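Local atomic coordinates of regulatory protein SdiA (Escherichia coli, PDB entry 4LFU), a protein that activates transcription of the ftsQAZ cell-division genes and, as a LuxR-type quorum-sensing receptor, responds to autoinducers released by other bacteria. Residues L156-R159 and E160-A164. Sequence-based numbering, arbitrary orientation.
Sequences LLVR and ESLMA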
# COMPACT_ATOMS: atom_id res chain seq x y z
N LEU A 156 -4.71 11.26 -9.15
CA LEU A 156 -3.80 10.94 -10.26
C LEU A 156 -2.42 11.59 -10.12
O LEU A 156 -1.40 10.93 -10.33
CB LEU A 156 -4.44 11.30 -11.62
CG LEU A 156 -3.76 11.00 -12.97
CD1 LEU A 156 -4.78 11.10 -14.11
CD2 LEU A 156 -2.54 11.93 -13.27
N LEU A 157 -2.40 12.88 -9.76
CA LEU A 157 -1.15 13.66 -9.62
C LEU A 157 -0.20 13.11 -8.60
O LEU A 157 0.99 13.05 -8.85
CB LEU A 157 -1.43 15.13 -9.28
CG LEU A 157 -2.09 15.93 -10.41
CD1 LEU A 157 -2.55 17.30 -9.89
CD2 LEU A 157 -1.14 16.08 -11.56
N VAL A 158 -0.72 12.71 -7.44
CA VAL A 158 0.14 12.13 -6.41
C VAL A 158 0.67 10.76 -6.84
O VAL A 158 1.84 10.46 -6.59
CB VAL A 158 -0.51 12.12 -4.97
CG1 VAL A 158 -1.70 11.19 -4.88
CG2 VAL A 158 0.52 11.77 -3.88
N ARG A 159 -0.17 9.96 -7.50
CA ARG A 159 0.23 8.62 -7.91
C ARG A 159 1.28 8.67 -9.00
O ARG A 159 2.35 8.10 -8.87
CB ARG A 159 -0.97 7.80 -8.40
CG ARG A 159 -0.66 6.33 -8.57
CD ARG A 159 -1.65 5.67 -9.51
NE ARG A 159 -1.49 4.22 -9.54
CZ ARG A 159 -0.64 3.56 -10.32
NH1 ARG A 159 0.16 4.20 -11.16
NH2 ARG A 159 -0.58 2.23 -10.26
N GLU A 160 0.95 9.39 -10.07
CA GLU A 160 1.81 9.43 -11.28
C GLU A 160 3.14 10.11 -11.04
O GLU A 160 4.17 9.63 -11.53
CB GLU A 160 1.09 10.09 -12.46
CG GLU A 160 -0.12 9.30 -12.95
CD GLU A 160 0.18 7.82 -13.11
OE1 GLU A 160 1.09 7.47 -13.90
OE2 GLU A 160 -0.50 7.00 -12.45
N SER A 161 3.14 11.21 -10.27
CA SER A 161 4.41 11.88 -9.96
C SER A 161 5.34 10.96 -9.20
O SER A 161 6.50 10.85 -9.54
CB SER A 161 4.19 13.22 -9.24
OG SER A 161 3.55 13.07 -7.98
N LEU A 162 4.82 10.27 -8.21
CA LEU A 162 5.64 9.38 -7.40
C LEU A 162 5.95 8.05 -8.10
O LEU A 162 7.00 7.47 -7.84
CB LEU A 162 4.99 9.14 -6.03
CG LEU A 162 4.91 10.32 -5.06
CD1 LEU A 162 3.95 10.03 -3.93
CD2 LEU A 162 6.28 10.66 -4.52
N MET A 163 5.05 7.57 -8.96
CA MET A 163 5.39 6.42 -9.84
C MET A 163 6.48 6.76 -10.86
O MET A 163 7.44 5.98 -11.02
CB MET A 163 4.15 5.82 -10.52
CG MET A 163 3.16 5.11 -9.55
SD MET A 163 3.86 3.91 -8.37
CE MET A 163 4.60 2.71 -9.49
N ALA A 164 6.38 7.93 -11.50
CA ALA A 164 7.47 8.44 -12.33
C ALA A 164 8.77 8.52 -11.56
O ALA A 164 9.80 8.02 -12.01
CB ALA A 164 7.11 9.80 -12.93
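Arg159 and Glu160, neighbours on one helix, form a salt bridge in which NH1 of Arg159 lies 3.2 Å from OE2 of Glu160. The guanidinium and carboxylate planes are only 3° apart, yet they are not coplanar: OE2 is approached on its syn side with NH1 tilted out of the carboxylate plane. An N-H...O angle of 146° marks a bent bond. Two chain shapes bring the charges together, an arginine extended from CG to NE and a glutamate bent at chi2. Glu160 CG, set anti to its carbonyl carbon, lies 3.6 Å from CD2 of Leu156, one turn earlier. On another side of the guanidinium, CG of Met163 approaches Arg159 NH1 to 3.5 Å, obliquely, neither over the face nor at the edge.

These residues belong to helix 147-167 of the autoinducer-binding domain, packed between the antiparallel sheet and helices 6-19 and 23-36. Leu157 and Val158 rest on Leu133 of strand 130-137, whereas Leu156 and Glu160 touch helix 6-19. Gln90 of the second subunit packs on Arg159 and gives Glu160 OE2 a further, weak hydrogen bond, placing the ion pair at the dimer contact.

On the flank toward helix 23-36, the buried hydroxyl of Ser161 is satisfied within the helix: with chi1 at 62°, OG turns back to donate to Leu157 O at 2.7 Å, in the carbonyl plane. The same oxygen accepts Ser161 N from above that plane at 3.2 Å, so two donors grip it. Val158 CG2 and Leu162 CD1 meet at 3.8 Å.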